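Local atomic coordinates of protein her-1 (Caenorhabditis elegans, PDB entry 1SZH), a protein that dictates male development in the worm, probably as a secreted signal in sex determination, and inhibits the function of TRA-2A. Residues E16-R21 and Q56-A61; S77-D82 and N92-L97; S73-V78 and K128-R133. The protein carries 2 engineered substitutions. One frame throughout, in Å; residues are numbered along the deposited sequence.

Contact 1 of 3, residues E16-R21 and Q56-A61; sequences EKCCTR and QNVLFA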
loop_
_atom_site.group_PDB
_atom_site.type_symbol
_atom_site.label_atom_id
_atom_site.label_comp_id
_atom_site.label_asym_id
_atom_site.label_seq_id
_atom_site.Cartn_x
_atom_site.Cartn_y
_atom_site.Cartn_z
ATOM N N GLU A 16 -9.211 -16.735 6.249
ATOM C CA GLU A 16 -10.467 -17.250 6.804
ATOM C C GLU A 16 -11.342 -16.153 7.410
ATOM O O GLU A 16 -12.576 -16.205 7.318
ATOM C CB GLU A 16 -10.156 -18.303 7.875
ATOM C CG GLU A 16 -9.472 -19.553 7.323
ATOM C CD GLU A 16 -8.678 -20.313 8.380
ATOM O OE1 GLU A 16 -8.919 -20.087 9.585
ATOM O OE2 GLU A 16 -7.818 -21.145 8.004
ATOM N N LYS A 17 -10.716 -15.160 8.022
ATOM C CA LYS A 17 -11.443 -14.076 8.666
ATOM C C LYS A 17 -11.854 -12.956 7.740
ATOM O O LYS A 17 -12.791 -12.218 8.021
ATOM C CB LYS A 17 -10.584 -13.468 9.784
ATOM C CG LYS A 17 -10.339 -14.435 10.947
ATOM C CD LYS A 17 -9.435 -13.846 11.996
ATOM C CE LYS A 17 -9.372 -14.782 13.220
ATOM N NZ LYS A 17 -8.426 -14.277 14.250
ATOM N N CYS A 18 -11.183 -12.857 6.602
ATOM C CA CYS A 18 -11.420 -11.733 5.715
ATOM C C CYS A 18 -11.963 -11.974 4.315
ATOM O O CYS A 18 -12.531 -11.064 3.730
ATOM C CB CYS A 18 -10.108 -10.965 5.567
ATOM S SG CYS A 18 -9.366 -10.454 7.138
ATOM N N CYS A 19 -11.732 -13.170 3.778
ATOM C CA CYS A 19 -12.166 -13.522 2.429
ATOM C C CYS A 19 -13.308 -14.539 2.427
ATOM O O CYS A 19 -13.462 -15.296 3.387
ATOM C CB CYS A 19 -10.960 -14.079 1.673
ATOM S SG CYS A 19 -9.652 -12.830 1.795
ATOM N N THR A 20 -14.103 -14.543 1.357
ATOM C CA THR A 20 -15.213 -15.491 1.230
ATOM C C THR A 20 -14.635 -16.884 1.028
ATOM O O THR A 20 -13.458 -17.036 0.673
ATOM C CB THR A 20 -16.099 -15.160 0.035
ATOM O OG1 THR A 20 -15.327 -15.255 -1.169
ATOM C CG2 THR A 20 -16.671 -13.746 0.169
ATOM N N ARG A 21 -15.447 -17.913 1.237
ATOM C CA ARG A 21 -14.964 -19.281 1.076
ATOM C C ARG A 21 -14.333 -19.567 -0.277
ATOM O O ARG A 21 -13.299 -20.228 -0.357
ATOM C CB ARG A 21 -16.094 -20.283 1.308
ATOM C CG ARG A 21 -16.730 -20.207 2.676
ATOM C CD ARG A 21 -15.794 -20.703 3.750
ATOM N NE ARG A 21 -16.411 -20.628 5.085
ATOM C CZ ARG A 21 -15.801 -21.016 6.199
ATOM N NH1 ARG A 21 -14.556 -21.502 6.162
ATOM N NH2 ARG A 21 -16.452 -20.925 7.324
ATOM N N GLN A 56 -4.689 -6.664 6.944
ATOM C CA GLN A 56 -3.638 -5.988 7.699
ATOM C C GLN A 56 -3.847 -6.121 9.214
ATOM O O GLN A 56 -2.902 -6.357 9.968
ATOM C CB GLN A 56 -3.601 -4.511 7.326
ATOM C CG GLN A 56 -3.020 -4.252 5.947
ATOM C CD GLN A 56 -1.808 -3.334 6.019
ATOM O OE1 GLN A 56 -1.875 -2.235 6.568
ATOM N NE2 GLN A 56 -0.696 -3.775 5.447
ATOM N N ASN A 57 -5.103 -5.982 9.627
ATOM C CA ASN A 57 -5.442 -6.069 11.041
ATOM C C ASN A 57 -5.156 -7.459 11.606
ATOM O O ASN A 57 -4.749 -7.575 12.764
ATOM C CB ASN A 57 -6.912 -5.666 11.261
ATOM C CG ASN A 57 -7.125 -4.152 11.211
ATOM O OD1 ASN A 57 -8.257 -3.663 11.362
ATOM N ND2 ASN A 57 -6.047 -3.403 10.991
ATOM N N VAL A 58 -5.347 -8.519 10.816
ATOM C CA VAL A 58 -5.050 -9.860 11.337
ATOM C C VAL A 58 -3.551 -10.165 11.251
ATOM O O VAL A 58 -2.934 -10.571 12.231
ATOM C CB VAL A 58 -5.835 -10.961 10.583
ATOM C CG1 VAL A 58 -5.442 -12.345 11.125
ATOM C CG2 VAL A 58 -7.314 -10.738 10.712
ATOM N N LEU A 59 -2.936 -9.935 10.094
ATOM C CA LEU A 59 -1.512 -10.231 9.918
ATOM C C LEU A 59 -0.600 -9.470 10.856
ATOM O O LEU A 59 0.389 -10.009 11.340
ATOM C CB LEU A 59 -1.071 -9.900 8.480
ATOM C CG LEU A 59 -1.727 -10.734 7.370
ATOM C CD1 LEU A 59 -1.272 -10.182 6.011
ATOM C CD2 LEU A 59 -1.331 -12.191 7.489
ATOM N N PHE A 60 -0.944 -8.218 11.121
ATOM C CA PHE A 60 -0.096 -7.370 11.940
ATOM C C PHE A 60 -0.743 -7.003 13.280
ATOM O O PHE A 60 -0.496 -5.935 13.820
ATOM C CB PHE A 60 0.259 -6.120 11.134
ATOM C CG PHE A 60 1.020 -6.433 9.857
ATOM C CD1 PHE A 60 0.521 -6.055 8.615
ATOM C CD2 PHE A 60 2.215 -7.157 9.900
ATOM C CE1 PHE A 60 1.192 -6.413 7.431
ATOM C CE2 PHE A 60 2.895 -7.516 8.719
ATOM C CZ PHE A 60 2.385 -7.139 7.488
ATOM N N ALA A 61 -1.557 -7.909 13.806
ATOM C CA ALA A 61 -2.241 -7.670 15.079
ATOM C C ALA A 61 -1.257 -7.370 16.216
ATOM O O ALA A 61 -1.492 -6.474 17.023
ATOM C CB ALA A 61 -3.092 -8.876 15.438
#
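Lys17 and Val58 mark the nearest approach of the two backbones, with Lys17 CA 8.1 Å from Val58 CA. Both lie in the last turns of their helices. The first helix gives way at Cys19, where the backbone swings into an extended conformation (psi 155°). The second keeps a helical bond, Phe60 N to Gln56 O at 2.9 Å, but Phe60 itself has left helical angles, and the following bond, Ala61 N to Val58 O, is weak. No hydrogen bond passes between the segments, so everything that joins them is side chain.

The join turns on one methyl group. Val58 CG2 sits anti to the valine's carbonyl carbon while CG1 is anti to its backbone N (chi1 178°), and CG2 is the branch that meets both neighbours. The first is the aliphatic shaft of the lysine, with Lys17 CD 4.0 Å from Val58 CG2. The lysine chain is extended beyond CG and crosses the valine with its methylenes; its ammonium is held by a salt bridge to Asp13, one turn back on the same helix.

This is how helix 8-18 lies against helix 47-59 in the N-terminal half of the chain, which together with helix 24-33 is consistent with the overhand three-helix bundle of HER-1. Asp13 and Ala14 also touch Val58, so the valine packs against two successive turns of helix 8-18.

The second neighbour is sulfur: Cys18 SG approaches Val58 CG2 to 4.1 Å. That sulfur is half of the disulfide with Cys54, one turn before Val58, so a covalent link and an apolar contact lie side by side. The next cysteine, Cys19, turns elsewhere and is bonded to Cys27 of helix 24-33.

Contact 2 of 3, residues S77-D82 and N92-L97; sequences SVFGND and NRCKNL. With ACT (acetate ion), chain C.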
loop_
_atom_site.group_PDB
_atom_site.type_symbol
_atom_site.label_atom_id
_atom_site.label_comp_id
_atom_site.label_asym_id
_atom_site.label_seq_id
_atom_site.Cartn_x
_atom_site.Cartn_y
_atom_site.Cartn_z
ATOM N N SER A 77 1.461 8.908 -6.566
ATOM C CA SER A 77 1.398 9.652 -7.810
ATOM C C SER A 77 2.495 10.682 -7.934
ATOM O O SER A 77 2.863 11.067 -9.048
ATOM C CB SER A 77 0.037 10.341 -7.943
ATOM O OG SER A 77 -0.974 9.356 -8.051
ATOM N N VAL A 78 3.047 11.111 -6.805
ATOM C CA VAL A 78 4.083 12.138 -6.879
ATOM C C VAL A 78 5.344 11.708 -7.611
ATOM O O VAL A 78 6.050 12.532 -8.174
ATOM C CB VAL A 78 4.491 12.666 -5.488
ATOM C CG1 VAL A 78 5.388 11.683 -4.752
ATOM C CG2 VAL A 78 5.190 14.003 -5.649
ATOM N N PHE A 79 5.633 10.412 -7.629
ATOM C CA PHE A 79 6.854 9.957 -8.274
ATOM C C PHE A 79 6.853 10.105 -9.778
ATOM O O PHE A 79 7.920 10.176 -10.390
ATOM C CB PHE A 79 7.134 8.524 -7.867
ATOM C CG PHE A 79 7.465 8.383 -6.423
ATOM C CD1 PHE A 79 6.574 7.738 -5.554
ATOM C CD2 PHE A 79 8.629 8.952 -5.906
ATOM C CE1 PHE A 79 6.853 7.662 -4.192
ATOM C CE2 PHE A 79 8.919 8.882 -4.548
ATOM C CZ PHE A 79 8.024 8.238 -3.684
ATOM N N GLY A 80 5.656 10.197 -10.355
ATOM C CA GLY A 80 5.538 10.348 -11.790
ATOM C C GLY A 80 5.790 11.780 -12.226
ATOM O O GLY A 80 5.800 12.066 -13.420
ATOM N N ASN A 81 5.994 12.684 -11.269
ATOM C CA ASN A 81 6.237 14.081 -11.628
ATOM C C ASN A 81 7.614 14.160 -12.256
ATOM O O ASN A 81 7.955 15.128 -12.934
ATOM C CB ASN A 81 6.103 14.988 -10.403
ATOM C CG ASN A 81 4.645 15.219 -10.010
ATOM O OD1 ASN A 81 3.838 15.690 -10.818
ATOM N ND2 ASN A 81 4.304 14.890 -8.769
ATOM N N ASP A 82 8.404 13.122 -12.015
ATOM C CA ASP A 82 9.718 13.016 -12.616
ATOM C C ASP A 82 9.307 12.487 -13.987
ATOM O O ASP A 82 9.183 11.276 -14.182
ATOM C CB ASP A 82 10.553 11.964 -11.883
ATOM C CG ASP A 82 11.934 11.811 -12.464
ATOM O OD1 ASP A 82 12.045 11.644 -13.695
ATOM O OD2 ASP A 82 12.910 11.853 -11.692
ATOM N N ASN A 92 4.498 3.339 -10.255
ATOM C CA ASN A 92 3.749 2.083 -10.347
ATOM C C ASN A 92 4.183 1.060 -9.301
ATOM O O ASN A 92 3.333 0.357 -8.751
ATOM C CB ASN A 92 3.857 1.503 -11.760
ATOM C CG ASN A 92 3.098 2.341 -12.781
ATOM O OD1 ASN A 92 2.098 2.986 -12.447
ATOM N ND2 ASN A 92 3.556 2.324 -14.028
ATOM N N ARG A 93 5.484 0.993 -9.024
ATOM C CA ARG A 93 6.025 0.086 -8.020
ATOM C C ARG A 93 5.416 0.510 -6.677
ATOM O O ARG A 93 4.959 -0.322 -5.901
ATOM C CB ARG A 93 7.556 0.213 -7.995
ATOM C CG ARG A 93 8.277 -0.206 -6.697
ATOM C CD ARG A 93 8.584 -1.687 -6.608
ATOM N NE ARG A 93 9.337 -2.246 -7.734
ATOM C CZ ARG A 93 10.665 -2.408 -7.790
ATOM N NH1 ARG A 93 11.453 -2.039 -6.792
ATOM N NH2 ARG A 93 11.200 -3.024 -8.842
ATOM N N CYS A 94 5.417 1.817 -6.411
ATOM C CA CYS A 94 4.852 2.339 -5.165
ATOM C C CYS A 94 3.366 1.974 -5.054
ATOM O O CYS A 94 2.922 1.472 -4.022
ATOM C CB CYS A 94 5.040 3.864 -5.158
ATOM S SG CYS A 94 4.524 4.745 -3.671
ATOM N N LYS A 95 2.600 2.192 -6.120
ATOM C CA LYS A 95 1.172 1.885 -6.049
ATOM C C LYS A 95 0.939 0.407 -5.749
ATOM O O LYS A 95 0.041 0.058 -4.962
ATOM C CB LYS A 95 0.474 2.276 -7.345
ATOM C CG LYS A 95 0.417 3.781 -7.577
ATOM C CD LYS A 95 -0.246 4.105 -8.917
ATOM C CE LYS A 95 -0.459 5.606 -9.077
ATOM N NZ LYS A 95 -1.066 5.875 -10.418
ATOM N N ASN A 96 1.740 -0.465 -6.365
ATOM C CA ASN A 96 1.591 -1.894 -6.121
ATOM C C ASN A 96 1.963 -2.228 -4.672
ATOM O O ASN A 96 1.216 -2.918 -3.997
ATOM C CB ASN A 96 2.458 -2.701 -7.091
ATOM C CG ASN A 96 1.840 -2.788 -8.480
ATOM O OD1 ASN A 96 0.612 -2.834 -8.622
ATOM N ND2 ASN A 96 2.684 -2.826 -9.507
ATOM N N LEU A 97 3.098 -1.734 -4.200
ATOM C CA LEU A 97 3.510 -2.013 -2.824
ATOM C C LEU A 97 2.489 -1.505 -1.823
ATOM O O LEU A 97 2.135 -2.209 -0.872
ATOM C CB LEU A 97 4.863 -1.339 -2.520
ATOM C CG LEU A 97 6.091 -1.946 -3.196
ATOM C CD1 LEU A 97 7.273 -0.958 -3.117
ATOM C CD2 LEU A 97 6.418 -3.260 -2.526
HETATM C C ACT C . 8.995 -3.168 -11.282
HETATM O O ACT C . 8.190 -3.125 -10.241
HETATM O OXT ACT C . 8.965 -2.381 -12.294
HETATM C CH3 ACT C . 10.089 -4.174 -11.385
HETATM O O HOH W 1 -2.251 8.443 -10.415
#
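At the edge of the Phe79 ring stands the sulfur of Cys94, the apolar part of a contact in which a 3-10 segment packs on helix 85-97, an arrangement consistent with the four-helix bundle of HER-1. Cys94 SG is 3.8 Å from Phe79 CE1, and the line from the ring centroid to the sulfur runs 75° off the ring normal: a sulfur-aromatic contact made at the rim, not over a face. With SG anti to the backbone N of Cys94 (chi1 -176°), the sulfur is carried to the ring edge and to Cys76, its disulfide partner. Val78 CG1 lies over one face of the ring, while Phe126 and Ile112 bring helices 120-134 and 105-115 up to Phe79.

On another side of the helix, Arg93 hydrogen-bonds an acetate, probably from the crystallisation liquor and also bonded by Arg89; acetate O lies at the edge of the guanidinium, in its plane, 2.9 Å from Arg93 NE (167°).

The polar part runs through water. Lys95, extended beyond CG, passes its CE 3.9 Å from Ser77 OG, and its ammonium has a salt bridge to Glu91, one turn earlier. A water lies 2.8 Å from Lys95 NZ, whose proton it accepts, and 2.8 Å from Ser77 OG.

Contact 3 of 3, residues S73-V78 and K128-R133; sequences SVCCSV and KCRSLR. With ACT (acetate ion), chain D.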
loop_
_atom_site.group_PDB
_atom_site.type_symbol
_atom_site.label_atom_id
_atom_site.label_comp_id
_atom_site.label_asym_id
_atom_site.label_seq_id
_atom_site.Cartn_x
_atom_site.Cartn_y
_atom_site.Cartn_z
ATOM N N SER A 73 -1.802 5.143 -0.447
ATOM C CA SER A 73 -1.341 4.744 -1.769
ATOM C C SER A 73 -1.526 5.865 -2.792
ATOM O O SER A 73 -0.820 5.906 -3.802
ATOM C CB SER A 73 -2.053 3.469 -2.237
ATOM O OG SER A 73 -3.455 3.673 -2.355
ATOM N N VAL A 74 -2.442 6.792 -2.527
ATOM C CA VAL A 74 -2.659 7.893 -3.473
ATOM C C VAL A 74 -1.430 8.812 -3.543
ATOM O O VAL A 74 -1.208 9.499 -4.539
ATOM C CB VAL A 74 -3.911 8.719 -3.092
ATOM C CG1 VAL A 74 -5.137 7.810 -2.946
ATOM C CG2 VAL A 74 -3.659 9.474 -1.826
ATOM N N CYS A 75 -0.610 8.792 -2.505
ATOM C CA CYS A 75 0.590 9.632 -2.459
ATOM C C CYS A 75 1.636 9.211 -3.489
ATOM O O CYS A 75 2.523 9.978 -3.880
ATOM C CB CYS A 75 1.199 9.572 -1.061
ATOM S SG CYS A 75 0.105 10.145 0.253
ATOM N N CYS A 76 1.533 7.969 -3.935
ATOM C CA CYS A 76 2.479 7.434 -4.903
ATOM C C CYS A 76 2.542 8.217 -6.222
ATOM O O CYS A 76 3.560 8.173 -6.917
ATOM C CB CYS A 76 2.091 5.995 -5.228
ATOM S SG CYS A 76 2.311 4.816 -3.908
ATOM N N SER A 77 1.461 8.908 -6.566
ATOM C CA SER A 77 1.398 9.652 -7.810
ATOM C C SER A 77 2.495 10.682 -7.934
ATOM O O SER A 77 2.863 11.067 -9.048
ATOM C CB SER A 77 0.037 10.341 -7.943
ATOM O OG SER A 77 -0.974 9.356 -8.051
ATOM N N VAL A 78 3.047 11.111 -6.805
ATOM C CA VAL A 78 4.083 12.138 -6.879
ATOM C C VAL A 78 5.344 11.708 -7.611
ATOM O O VAL A 78 6.050 12.532 -8.174
ATOM C CB VAL A 78 4.491 12.666 -5.488
ATOM C CG1 VAL A 78 5.388 11.683 -4.752
ATOM C CG2 VAL A 78 5.190 14.003 -5.649
ATOM N N LYS A 128 5.538 13.558 3.046
ATOM C CA LYS A 128 4.716 14.685 3.526
ATOM C C LYS A 128 3.232 14.417 3.237
ATOM O O LYS A 128 2.350 14.704 4.048
ATOM C CB LYS A 128 5.187 15.985 2.867
ATOM C CG LYS A 128 4.418 17.243 3.294
ATOM C CD LYS A 128 5.177 18.477 2.809
ATOM C CE LYS A 128 4.688 19.748 3.477
ATOM N NZ LYS A 128 5.540 20.896 3.058
ATOM N N CYS A 129 2.937 13.876 2.063
ATOM C CA CYS A 129 1.574 13.529 1.711
ATOM C C CYS A 129 1.026 12.535 2.750
ATOM O O CYS A 129 -0.117 12.664 3.174
ATOM C CB CYS A 129 1.570 12.908 0.298
ATOM S SG CYS A 129 0.015 12.309 -0.328
ATOM N N ARG A 130 1.824 11.538 3.144
ATOM C CA ARG A 130 1.358 10.578 4.137
ATOM C C ARG A 130 1.071 11.269 5.477
ATOM O O ARG A 130 0.074 10.954 6.128
ATOM C CB ARG A 130 2.378 9.459 4.342
ATOM C CG ARG A 130 2.542 8.516 3.128
ATOM C CD ARG A 130 3.491 7.360 3.504
ATOM N NE ARG A 130 2.894 6.536 4.548
ATOM C CZ ARG A 130 3.557 5.989 5.558
ATOM N NH1 ARG A 130 4.870 6.163 5.684
ATOM N NH2 ARG A 130 2.892 5.271 6.458
ATOM N N SER A 131 1.953 12.190 5.877
ATOM C CA SER A 131 1.766 12.931 7.131
ATOM C C SER A 131 0.491 13.765 7.081
ATOM O O SER A 131 -0.280 13.774 8.042
ATOM C CB SER A 131 2.967 13.845 7.396
ATOM O OG SER A 131 4.101 13.071 7.751
ATOM N N LEU A 132 0.253 14.463 5.971
ATOM C CA LEU A 132 -0.969 15.269 5.847
ATOM C C LEU A 132 -2.234 14.385 5.925
ATOM O O LEU A 132 -3.234 14.776 6.543
ATOM C CB LEU A 132 -0.967 16.058 4.534
ATOM C CG LEU A 132 -0.084 17.314 4.497
ATOM C CD1 LEU A 132 -0.262 17.973 3.142
ATOM C CD2 LEU A 132 -0.473 18.275 5.617
ATOM N N ARG A 133 -2.197 13.205 5.300
ATOM C CA ARG A 133 -3.341 12.274 5.354
ATOM C C ARG A 133 -3.576 11.896 6.836
ATOM O O ARG A 133 -4.704 11.923 7.341
ATOM C CB ARG A 133 -3.013 11.021 4.512
ATOM C CG ARG A 133 -4.206 10.101 4.106
ATOM C CD ARG A 133 -4.736 9.234 5.256
ATOM N NE ARG A 133 -3.676 8.522 5.966
ATOM C CZ ARG A 133 -3.782 8.102 7.219
ATOM N NH1 ARG A 133 -4.912 8.319 7.897
ATOM N NH2 ARG A 133 -2.760 7.518 7.815
HETATM C C ACT D . -4.075 6.092 10.722
HETATM O O ACT D . -5.224 6.454 11.223
HETATM O OXT ACT D . -2.956 6.698 10.874
HETATM C CH3 ACT D . -3.955 4.870 9.874
#
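A disulfide between Cys75 and Cys129 fastens the extended 3-10 helix of HER-1 to helix 120-134, in the interior of what is probably its left-handed antiparallel four-helix bundle. The bond draws the two backbones together, Cys75 CA lying 5.8 Å from Cys129 CA.

Cys75 can be followed outward. Its CB, pointing at the partner helix, stands 3.6 Å from Cys129 CB. Its SG, anti to the carbonyl carbon (chi1 -60°), bonds Cys129 SG at 2.2 Å, and the torsion about the bridge is -78°, a left-handed disulfide. Besides the bridge, Cys75 SG lies against the next residue of the helix, 3.6 Å from Arg130 N and 4.1 Å from Arg130 CG. Ile139 and Phe126 pack on Cys75, and Tyr147 on Cys129.

Along the same helix, two arginines one turn apart divide one carboxylate, Arg130 NE taking Asp72 OD2 and Arg133 NE taking Asp72 OD1; Arg130 has a further salt bridge to Glu127. These charges tie the helix to Asp72, the residue just before Ser73. A leucine in place of Arg133 would probably leave Asp72 OD1 without its charged mate and the carboxylate less firmly fixed in rotation. The outer end of this guanidinium meets an acetate, probably from the crystallisation liquor and also bonded by Lys134: Arg133 NH2 reaches acetate OXT in plane, 3.2 Å away and nearly straight at 175°.

How the contacts relate
From the N terminus, contact 1 closes first: 34 residues, mostly helical, loop out of helix 8-18 and return at the end of helix 47-59. Only after this does the chain enter the 3-10 segment from which both other contacts start. Contact 2 returns after nine residues at helix 85-97, contact 3 only after 49 at helix 120-134. Contacts 2 and 3 share Ser77 and Val78, and the Cys76-Cys94 disulfide joins them, so the 3-10 segment is tied to two helices. Contact 1 lies on the opposite side of the chain's centre, its centre 27 Å from that of contact 2.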